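Side-chain contacts in luciferase-like enzymeAMP-CoA-ligase (Zophobas atratus, PDB 4W8O), which probably activates carboxylic acids with ATP as acyl-adenylates and passes them to coenzyme A, as a luciferase-like member of the adenylate-forming (ANL) superfamily: residues 200-203 / 204-208; 322-325 / 326-329; 58-61 / 62-65. All coordinates share one frame; numbering follows the deposited sequence.

In the fold
Along the chain the order is interaction 3 (58-65), interaction 1 (200-208), then interaction 2 (322-329). Interactions 1 and 2 are neighbours, their centres about 11 Å apart, and they touch: I205 CG1 lies 3.7 Å from I327 O. Helix 199-211, which follows strand 194-198 of one mixed sheet, thereby packs on the hairpin 317-324/328-332 of the other mixed sheet, beside the pocket that holds a polyether chain. Interaction 3 ends helix 48-64 far from there, its centre about 27 Å from that of interaction 1 and about 32 Å from that of interaction 2. Two contacts thus belong to the pocket region, whereas the third is peripheral packing of the same AMP-binding family region.

Interaction 1. Residues 200-203 / 204-208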
# COMPACT_ATOMS: atom_id res chain seq x y z
N ARG A 200 -3.89 -10.42 10.11
CA ARG A 200 -5.06 -9.70 10.57
C ARG A 200 -4.92 -8.19 10.37
O ARG A 200 -5.80 -7.56 9.78
CB ARG A 200 -5.34 -10.03 12.03
CG ARG A 200 -5.92 -11.43 12.18
CD ARG A 200 -6.29 -11.80 13.62
NE ARG A 200 -7.14 -10.82 14.26
CZ ARG A 200 -6.90 -10.25 15.45
NH1 ARG A 200 -5.82 -10.56 16.17
NH2 ARG A 200 -7.76 -9.36 15.93
N SER A 201 -3.80 -7.62 10.84
CA SER A 201 -3.62 -6.18 10.76
C SER A 201 -3.56 -5.69 9.32
O SER A 201 -4.19 -4.68 8.99
CB SER A 201 -2.41 -5.71 11.58
OG SER A 201 -1.17 -5.91 10.93
N PHE A 202 -2.86 -6.39 8.44
CA PHE A 202 -2.80 -5.95 7.05
C PHE A 202 -4.16 -6.06 6.37
O PHE A 202 -4.56 -5.16 5.63
CB PHE A 202 -1.75 -6.70 6.21
CG PHE A 202 -1.53 -6.05 4.88
CD1 PHE A 202 -0.83 -4.86 4.79
CD2 PHE A 202 -2.06 -6.59 3.72
CE1 PHE A 202 -0.64 -4.22 3.57
CE2 PHE A 202 -1.88 -5.97 2.50
CZ PHE A 202 -1.18 -4.78 2.42
N LEU A 203 -4.87 -7.15 6.62
CA LEU A 203 -6.20 -7.30 6.07
C LEU A 203 -7.17 -6.22 6.57
O LEU A 203 -8.10 -5.86 5.85
CB LEU A 203 -6.74 -8.71 6.34
CG LEU A 203 -6.13 -9.77 5.42
CD1 LEU A 203 -6.57 -11.17 5.84
CD2 LEU A 203 -6.51 -9.51 3.97
N GLN A 204 -6.94 -5.69 7.77
CA GLN A 204 -7.74 -4.56 8.24
C GLN A 204 -7.35 -3.24 7.59
O GLN A 204 -8.20 -2.38 7.40
CB GLN A 204 -7.74 -4.45 9.77
CG GLN A 204 -8.60 -5.51 10.44
CD GLN A 204 -9.99 -5.65 9.80
OE1 GLN A 204 -10.82 -4.74 9.88
NE2 GLN A 204 -10.25 -6.79 9.16
N ILE A 205 -6.08 -3.07 7.23
CA ILE A 205 -5.70 -1.91 6.42
C ILE A 205 -6.53 -1.95 5.13
O ILE A 205 -7.08 -0.93 4.71
CB ILE A 205 -4.20 -1.89 6.07
CG1 ILE A 205 -3.38 -1.61 7.33
CG2 ILE A 205 -3.93 -0.83 5.00
CD1 ILE A 205 -1.88 -1.79 7.16
N VAL A 206 -6.59 -3.13 4.52
CA VAL A 206 -7.30 -3.32 3.27
C VAL A 206 -8.81 -3.16 3.45
O VAL A 206 -9.46 -2.46 2.68
CB VAL A 206 -7.00 -4.72 2.67
CG1 VAL A 206 -7.90 -5.01 1.48
CG2 VAL A 206 -5.53 -4.83 2.28
N GLU A 207 -9.37 -3.80 4.47
CA GLU A 207 -10.81 -3.77 4.69
C GLU A 207 -11.29 -2.38 5.12
O GLU A 207 -12.34 -1.92 4.67
CB GLU A 207 -11.24 -4.85 5.69
CG GLU A 207 -12.59 -5.43 5.34
CD GLU A 207 -13.01 -6.59 6.23
OE1 GLU A 207 -12.18 -7.15 6.98
OE2 GLU A 207 -14.20 -6.93 6.16
N THR A 208 -10.51 -1.71 5.97
CA THR A 208 -10.84 -0.35 6.40
C THR A 208 -10.86 0.60 5.20
O THR A 208 -11.75 1.44 5.10
CB THR A 208 -9.84 0.16 7.47
OG1 THR A 208 -9.98 -0.62 8.66
CG2 THR A 208 -10.06 1.64 7.80
O HOH W 1 -8.36 -8.60 9.55
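In helix 199-211, which follows strand 194-198, the F202 ring packs obliquely against I205 and V206 about one turn further on. CG of F202 is anti to the backbone N (chi1 -169°), which swings the ring to the flank where both aliphatic chains emerge. Ring atom CD1 of F202 meets I205 CD1 at 4.0 Å, and at the other rim F202 CE2 meets V206 CG2 at 3.8 Å. M231 of helix 228-239 also touches this ring, and F20 meets it edge-to-face.

With CG beside the backbone N (chi1 -74°), Q204 CG lies 3.5 Å from R200 O; the bend at chi2 (-47°) then turns the amide toward E207. Q204 NE2 donates to E207 OE1 at 2.9 Å, approaching the anti side of the carboxylate from outside its plane. A water accepts from Q204 NE2 at 2.6 Å and donates to R200 O at 2.8 Å, tying the amide to the preceding turn. N14 and F15 give their backbone N-H groups to OE2 and OE1 of E207, so this carboxylate has a grip on the N-terminal segment as well. Were Q204 an alanine, E207 OE1 would probably lose its side-chain donor and the water one of its two partners, so the bridge from R200 O to the amide would be gone. One turn on, T208 N and T208 OG1 both donate to Q204 O, each at 2.8 Å and from opposite faces of the carbonyl plane. The buried E207 carboxylate, met by three N-H donors, would be expected to have its negative charge stabilised.

Interaction 2. Residues 322-325 / 326-329; sequences YGMS and EIGL. With P33 (3,6,9,12,15,18-hexaoxaicosane-1,20-diol), chain C.
M324 and E326 slant across each other at the turn of the hairpin, the methyl end of the thioether chain meeting the carboxylate. CG of M324 stands between its backbone N and carbonyl carbon (chi1 48°), and the bend at chi3 lays CE 3.4 Å from E326 OE1. E326 in turn kinks at chi2 (82°), which folds its carboxylate back toward M324 instead of letting it extend from the turn. The same oxygen, E326 OE1, receives a very short hydrogen bond, 2.5 Å, from hydroxyl O1 of the bound polyether. Lower on the same chain, M324 CG lies 3.8 Å from I327 CG2, again at a slant.

Beneath these side chains the backbone forms a classic beta bulge, in which I327 and G328 both face M324. M324 O is gripped twice: G328 N comes nearly end-on to the carbonyl at 2.7 Å, and I327 N donates from well above the carbonyl plane at 3.3 Å. G328 has a positive phi (80°), which suits glycine. At G323 a side chain would collide with G328 O, so the strands close up there. L329 CD1 comes to 3.5 Å from Y322 O, and the same methyl borders the polyether.

The sequence YGMSE corresponds to the YGxTE motif of adenylate-forming enzymes, which in relatives lines the adenylate site; the polyether, probably from the crystallisation liquor, may mark that pocket. Strand 403-411 covers the Y322 and M324 side, with Y322 OH hydrogen-bonded to D407 and M324 resting on L403 and T405. At the turn, S325 O accepts from H197 NE2 of strand 194-198, while the side chains of S325 and E326 touch I195 of that strand.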
# COMPACT_ATOMS: atom_id res chain seq x y z
N TYR A 322 -4.95 10.93 4.64
CA TYR A 322 -3.82 10.90 5.55
C TYR A 322 -3.62 9.49 6.10
O TYR A 322 -4.57 8.87 6.58
CB TYR A 322 -4.09 11.86 6.70
CG TYR A 322 -3.17 11.78 7.90
CD1 TYR A 322 -1.80 11.94 7.76
CD2 TYR A 322 -3.69 11.59 9.17
CE1 TYR A 322 -0.96 11.89 8.87
CE2 TYR A 322 -2.86 11.54 10.28
CZ TYR A 322 -1.50 11.69 10.12
OH TYR A 322 -0.69 11.64 11.23
N GLY A 323 -2.41 8.98 6.01
CA GLY A 323 -2.11 7.66 6.53
C GLY A 323 -0.64 7.40 6.64
O GLY A 323 0.18 8.23 6.29
N MET A 324 -0.30 6.22 7.13
CA MET A 324 1.08 5.84 7.26
C MET A 324 1.23 4.33 7.19
O MET A 324 0.25 3.60 7.28
CB MET A 324 1.68 6.39 8.56
CG MET A 324 0.85 6.16 9.80
SD MET A 324 1.13 7.47 11.03
CE MET A 324 2.68 6.96 11.77
N SER A 325 2.48 3.88 7.06
CA SER A 325 2.77 2.47 6.90
C SER A 325 2.37 1.68 8.12
O SER A 325 1.99 0.51 8.00
CB SER A 325 4.26 2.27 6.63
OG SER A 325 4.62 3.02 5.49
N GLU A 326 2.44 2.33 9.27
CA GLU A 326 2.19 1.67 10.55
C GLU A 326 0.73 1.27 10.79
O GLU A 326 0.46 0.49 11.71
CB GLU A 326 2.63 2.58 11.71
CG GLU A 326 4.12 2.72 11.89
CD GLU A 326 4.77 3.74 10.97
OE1 GLU A 326 4.10 4.32 10.09
OE2 GLU A 326 5.97 3.97 11.15
N ILE A 327 -0.19 1.79 9.99
CA ILE A 327 -1.64 1.62 10.26
C ILE A 327 -2.57 1.81 9.06
O ILE A 327 -3.76 1.55 9.17
CB ILE A 327 -2.09 2.58 11.39
CG1 ILE A 327 -3.43 2.15 12.00
CG2 ILE A 327 -2.12 4.02 10.88
CD1 ILE A 327 -3.69 2.76 13.36
N GLY A 328 -2.04 2.23 7.91
CA GLY A 328 -2.86 2.47 6.73
C GLY A 328 -3.57 3.81 6.81
O GLY A 328 -3.04 4.77 7.39
N LEU A 329 -4.76 3.87 6.24
CA LEU A 329 -5.51 5.12 6.10
C LEU A 329 -6.14 5.55 7.42
O LEU A 329 -6.83 4.77 8.07
CB LEU A 329 -6.58 4.93 5.02
CG LEU A 329 -7.24 6.16 4.40
CD1 LEU A 329 -6.23 7.21 3.97
CD2 LEU A 329 -8.07 5.70 3.20
O22 P33 C . -1.84 4.78 3.40
C21 P33 C . -2.41 3.57 2.87
C20 P33 C . -3.80 3.83 2.32
O19 P33 C . -3.92 3.29 1.00
C18 P33 C . -5.02 3.83 0.25
C17 P33 C . -4.58 4.96 -0.70
O16 P33 C . -5.54 6.03 -0.69
C15 P33 C . -4.99 7.36 -0.65
C14 P33 C . -4.81 7.85 0.79
O13 P33 C . -3.83 8.90 0.87
C12 P33 C . -2.74 8.71 1.80
C11 P33 C . -1.42 8.79 1.04
O10 P33 C . -0.29 8.55 1.90
C9 P33 C . 0.75 7.80 1.27
C8 P33 C . 2.13 8.36 1.60
O7 P33 C . 2.95 7.35 2.21
C6 P33 C . 2.72 7.22 3.62
C5 P33 C . 3.80 6.34 4.24
O4 P33 C . 3.81 6.52 5.67
C3 P33 C . 5.10 6.33 6.26
C2 P33 C . 5.13 6.85 7.70
O1 P33 C . 5.47 5.80 8.62

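Interaction 3. Residues 58-61 / 62-65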
# COMPACT_ATOMS: atom_id res chain seq x y z
N VAL A 58 4.26 -20.90 -9.03
CA VAL A 58 5.39 -20.32 -8.31
C VAL A 58 5.44 -20.83 -6.87
O VAL A 58 6.51 -21.18 -6.39
CB VAL A 58 5.36 -18.78 -8.35
CG1 VAL A 58 6.44 -18.19 -7.45
CG2 VAL A 58 5.55 -18.27 -9.77
N ALA A 59 4.29 -20.88 -6.21
CA ALA A 59 4.20 -21.35 -4.82
C ALA A 59 4.68 -22.80 -4.66
O ALA A 59 5.44 -23.11 -3.74
CB ALA A 59 2.78 -21.22 -4.29
N LEU A 60 4.21 -23.67 -5.55
CA LEU A 60 4.60 -25.08 -5.50
C LEU A 60 6.11 -25.23 -5.69
O LEU A 60 6.73 -26.07 -5.05
CB LEU A 60 3.85 -25.91 -6.56
CG LEU A 60 2.37 -26.15 -6.24
CD1 LEU A 60 1.64 -26.62 -7.49
CD2 LEU A 60 2.21 -27.17 -5.12
N ASN A 61 6.70 -24.40 -6.54
CA ASN A 61 8.15 -24.43 -6.71
C ASN A 61 8.88 -23.83 -5.50
O ASN A 61 9.90 -24.37 -5.08
CB ASN A 61 8.55 -23.73 -8.01
CG ASN A 61 8.22 -24.57 -9.23
OD1 ASN A 61 8.44 -25.78 -9.24
ND2 ASN A 61 7.69 -23.93 -10.28
N LEU A 62 8.36 -22.75 -4.94
CA LEU A 62 8.92 -22.18 -3.71
C LEU A 62 8.93 -23.21 -2.57
O LEU A 62 9.87 -23.27 -1.77
CB LEU A 62 8.16 -20.92 -3.28
CG LEU A 62 8.45 -19.63 -4.05
CD1 LEU A 62 7.47 -18.55 -3.64
CD2 LEU A 62 9.88 -19.16 -3.85
N GLN A 63 7.88 -24.03 -2.52
CA GLN A 63 7.72 -25.07 -1.52
C GLN A 63 8.82 -26.13 -1.67
O GLN A 63 9.40 -26.58 -0.68
CB GLN A 63 6.33 -25.69 -1.69
CG GLN A 63 5.82 -26.52 -0.53
CD GLN A 63 4.34 -26.85 -0.70
OE1 GLN A 63 3.94 -27.47 -1.69
NE2 GLN A 63 3.53 -26.42 0.25
N LYS A 64 9.12 -26.50 -2.90
CA LYS A 64 10.18 -27.47 -3.18
C LYS A 64 11.56 -26.92 -2.80
O LYS A 64 12.45 -27.70 -2.46
CB LYS A 64 10.15 -27.88 -4.67
CG LYS A 64 8.90 -28.67 -5.05
CD LYS A 64 8.87 -28.99 -6.54
CE LYS A 64 7.69 -29.89 -6.86
NZ LYS A 64 7.53 -30.12 -8.32
N LYS A 65 11.73 -25.60 -2.87
CA LYS A 65 12.96 -24.95 -2.42
C LYS A 65 13.07 -24.84 -0.90
O LYS A 65 14.07 -24.33 -0.39
CB LYS A 65 13.08 -23.54 -3.01
CG LYS A 65 13.29 -23.46 -4.51
CD LYS A 65 13.36 -21.99 -4.90
CE LYS A 65 13.81 -21.80 -6.34
NZ LYS A 65 15.23 -22.17 -6.57
O HOH W 2 5.63 -28.31 -3.89
O HOH W 3 6.35 -27.47 -8.85
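V58 and L62 lie side by side one helical turn apart and point the same way, with V58 CG1 4.0 Å from L62 CD1. Each is set by its first torsion. V58 holds CG1 anti to the backbone N (chi1 173°), whereas CG of L62 is anti to the carbonyl carbon (chi1 -77°), which turns the leucine back along the helix until its CG rests 3.4 Å from V58 O. The straight bond from L62 N to V58 O, 2.8 Å long, joins the same two residues through the backbone.

L60 and Q63 also run side by side and point the same way, the leucine buried and the glutamine exposed. The glutamine chain is extended beyond CG, and its OE1 ends 3.9 Å from methyl CD2 of L60. A water donates to both Q63 OE1 and L60 O, so it closes a small ring over the turn.

All of this belongs to the last two turns of helix 48-64, which are amphipathic: the V58, A59 and L62 side packs on helix 85-92, through I85, A89 and S90, and V58 and L62 also meet F156 and M159, respectively, of helix 156-159.

K64 stretches almost straight from CB to NZ, but with CG beside its backbone N it runs back over the preceding turn, passing L60 O at 3.4 Å from CG. Its NZ donates to a water 2.9 Å away, and that water lies 2.7 Å from N61 OD1, to which it can donate, bridging ammonium and amide. The other end of the N61 amide is used elsewhere, ND2 donating to M159 O and L161 O. K65, whose N donates to N61 O, bends only at its last torsion and places NZ in a salt bridge with E143.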